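Side-chain contact in conserved hypothetical protein (Pyrococcus furiosus, PDB 1Y81), which is of unknown function but has a Rossmann-like CoA-binding fold and holds a molecule of coenzyme A in its pocket: residues A27-G30 with N31-K35. Numbering follows the deposited sequence.
With COA (coenzyme A), chain C.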
loop_
_atom_site.group_PDB
_atom_site.type_symbol
_atom_site.label_atom_id
_atom_site.label_comp_id
_atom_site.label_asym_id
_atom_site.label_seq_id
_atom_site.Cartn_x
_atom_site.Cartn_y
_atom_site.Cartn_z
ATOM N N ALA A 27 -3.632 5.183 16.310
ATOM C CA ALA A 27 -2.305 4.772 16.770
ATOM C C ALA A 27 -1.492 3.999 15.712
ATOM O O ALA A 27 -0.279 3.784 15.872
ATOM C CB ALA A 27 -2.413 3.966 18.071
ATOM N N LYS A 28 -2.140 3.607 14.618
ATOM C CA LYS A 28 -1.485 2.768 13.631
ATOM C C LYS A 28 -0.993 3.600 12.447
ATOM O O LYS A 28 -1.660 4.560 12.026
ATOM C CB LYS A 28 -2.427 1.654 13.157
ATOM C CG LYS A 28 -2.670 0.533 14.198
ATOM C CD LYS A 28 -1.624 -0.597 14.049
ATOM C CE LYS A 28 -1.958 -1.841 14.886
ATOM N NZ LYS A 28 -3.382 -2.254 14.761
ATOM N N TYR A 29 0.161 3.222 11.907
ATOM C CA TYR A 29 0.696 3.918 10.719
ATOM C C TYR A 29 -0.269 3.900 9.507
ATOM O O TYR A 29 -0.265 4.817 8.694
ATOM C CB TYR A 29 2.085 3.397 10.356
ATOM C CG TYR A 29 3.177 4.106 11.144
ATOM C CD1 TYR A 29 3.440 5.460 10.926
ATOM C CD2 TYR A 29 3.920 3.436 12.150
ATOM C CE1 TYR A 29 4.438 6.144 11.647
ATOM C CE2 TYR A 29 4.933 4.125 12.882
ATOM C CZ TYR A 29 5.169 5.470 12.619
ATOM O OH TYR A 29 6.134 6.183 13.299
ATOM N N GLY A 30 -1.108 2.872 9.419
ATOM C CA GLY A 30 -2.160 2.824 8.369
ATOM C C GLY A 30 -3.088 4.043 8.390
ATOM O O GLY A 30 -3.544 4.501 7.340
ATOM N N ASN A 31 -3.366 4.556 9.588
ATOM C CA ASN A 31 -4.127 5.790 9.777
ATOM C C ASN A 31 -3.268 7.062 9.651
ATOM O O ASN A 31 -3.649 8.004 8.954
ATOM C CB ASN A 31 -4.821 5.769 11.140
ATOM C CG ASN A 31 -5.870 6.824 11.257
ATOM O OD1 ASN A 31 -5.657 7.830 11.904
ATOM N ND2 ASN A 31 -7.023 6.614 10.599
ATOM N N ILE A 32 -2.116 7.085 10.325
ATOM C CA ILE A 32 -1.231 8.246 10.299
ATOM C C ILE A 32 -0.818 8.600 8.880
ATOM O O ILE A 32 -0.883 9.763 8.483
ATOM C CB ILE A 32 0.055 8.039 11.169
ATOM C CG1 ILE A 32 -0.309 7.698 12.631
ATOM C CG2 ILE A 32 0.949 9.269 11.097
ATOM C CD1 ILE A 32 0.806 6.949 13.381
ATOM N N ILE A 33 -0.394 7.587 8.121
ATOM C CA ILE A 33 0.024 7.782 6.729
ATOM C C ILE A 33 -1.147 8.296 5.879
ATOM O O ILE A 33 -0.998 9.277 5.145
ATOM C CB ILE A 33 0.632 6.496 6.131
ATOM C CG1 ILE A 33 1.926 6.124 6.893
ATOM C CG2 ILE A 33 0.900 6.643 4.597
ATOM C CD1 ILE A 33 2.377 4.718 6.623
ATOM N N LEU A 34 -2.307 7.638 5.999
ATOM C CA LEU A 34 -3.513 8.047 5.252
ATOM C C LEU A 34 -3.804 9.527 5.448
ATOM O O LEU A 34 -3.986 10.273 4.460
ATOM C CB LEU A 34 -4.731 7.215 5.679
ATOM C CG LEU A 34 -6.087 7.528 5.000
ATOM C CD1 LEU A 34 -5.959 7.561 3.499
ATOM C CD2 LEU A 34 -7.102 6.480 5.391
ATOM N N LYS A 35 -3.845 9.960 6.714
ATOM C CA LYS A 35 -4.106 11.377 7.045
ATOM C C LYS A 35 -3.016 12.299 6.492
ATOM O O LYS A 35 -3.326 13.338 5.885
ATOM C CB LYS A 35 -4.290 11.583 8.555
ATOM C CG LYS A 35 -5.587 10.990 9.076
ATOM C CD LYS A 35 -5.857 11.341 10.505
ATOM C CE LYS A 35 -7.061 10.565 11.033
ATOM N NZ LYS A 35 -7.087 10.478 12.537
HETATM N N1A COA C . -5.009 -6.359 3.388
HETATM C C2A COA C . -5.097 -5.092 3.907
HETATM N N3A COA C . -4.855 -4.873 5.240
HETATM C C4A COA C . -4.567 -5.920 6.057
HETATM C C5A COA C . -4.474 -7.219 5.561
HETATM C C6A COA C . -4.697 -7.440 4.210
HETATM N N6A COA C . -4.625 -8.666 3.713
HETATM N N7A COA C . -4.147 -8.036 6.594
HETATM C C8A COA C . -4.029 -7.279 7.713
HETATM N N9A COA C . -4.291 -5.976 7.390
HETATM C C1B COA C . -4.325 -4.796 8.282
HETATM C C2B COA C . -4.472 -5.165 9.759
HETATM O O2B COA C . -5.769 -5.717 10.099
HETATM C C3B COA C . -4.125 -3.800 10.365
HETATM O O3B COA C . -5.221 -2.904 10.376
HETATM P P3B COA C . -6.251 -2.849 11.635
HETATM O O7A COA C . -7.667 -2.827 11.141
HETATM O O8A COA C . -5.919 -1.608 12.385
HETATM O O9A COA C . -6.105 -4.120 12.414
HETATM C C4B COA C . -3.079 -3.209 9.410
HETATM O O4B COA C . -3.183 -3.965 8.193
HETATM C C5B COA C . -1.644 -3.269 9.968
HETATM O O5B COA C . -1.356 -4.618 10.276
HETATM P P1A COA C . -0.845 -5.047 11.741
HETATM O O1A COA C . -0.815 -6.552 11.847
HETATM O O2A COA C . -1.672 -4.346 12.796
HETATM O O3A COA C . 0.665 -4.493 11.675
HETATM P P2A COA C . 1.260 -3.300 12.570
HETATM O O4A COA C . 1.305 -3.720 14.017
HETATM O O5A COA C . 0.590 -1.985 12.404
HETATM O O6A COA C . 2.744 -3.165 11.993
HETATM C CBP COA C . 4.436 -3.112 10.283
HETATM C CCP COA C . 2.976 -2.765 10.654
HETATM C CDP COA C . 4.642 -2.689 8.823
HETATM C CEP COA C . 4.645 -4.621 10.376
HETATM C CAP COA C . 5.425 -2.408 11.240
HETATM O OAP COA C . 6.756 -2.816 10.970
HETATM C C9P COA C . 5.265 -0.933 11.008
HETATM O O9P COA C . 4.372 -0.227 11.812
HETATM N N8P COA C . 5.961 -0.409 9.990
HETATM C C7P COA C . 5.879 0.970 9.528
HETATM C C6P COA C . 6.651 1.940 10.339
HETATM C C5P COA C . 6.532 3.285 9.681
HETATM O O5P COA C . 5.697 3.531 8.779
HETATM N N4P COA C . 7.390 4.131 10.188
HETATM C C3P COA C . 7.564 5.495 9.809
HETATM C C2P COA C . 9.024 5.753 9.435
HETATM S S1P COA C . 9.490 4.797 7.954
#
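The N-cap and first turn of helix 29-39, in the first beta-alpha-beta unit of this Rossmann-like domain, bring K28 and Y29 into the coenzyme A pocket, where the side chains of I32 and I33 meet the tyrosine. K28 sits at the N-cap. Its carbonyl oxygen accepts two amides: I32 N, 3.1 Å from K28 O, and N31 N, the second bond bent. I33 N continues the helical pattern, 2.8 Å from Y29 O.

The two faces of the Y29 ring have different partners. Over one lies I32 CD1, a CH-pi contact 4.3 Å from the Y29 ring centroid; I32 CG1 is anti to its carbonyl carbon (chi1 -57°), which runs the branch back past K28 O, and an extended chi2 (157°) then puts the methyl over the ring. The opposite face takes the pantetheine amide of coenzyme A, with COA C5P 3.5 Å above the centre of the Y29 ring. Alongside, I33 CD1 rests on Y29 CB at 4.0 Å.

The K28 chain, bent at chi2 and chi4, curls along the phosphates. Its NZ stands 3.3 Å from COA O2A and 3.5 Å from COA O8A, so the amine lies near both the diphosphate and the 3'-phosphate, where its charge would probably offset theirs.

N31 gives its ND2 to S23 O in the loop after strand 16-20. M126 of helix 125-128 touches Y29, I32 and I33, whereas L34 and I33 pack inward on L19 of strand 16-20.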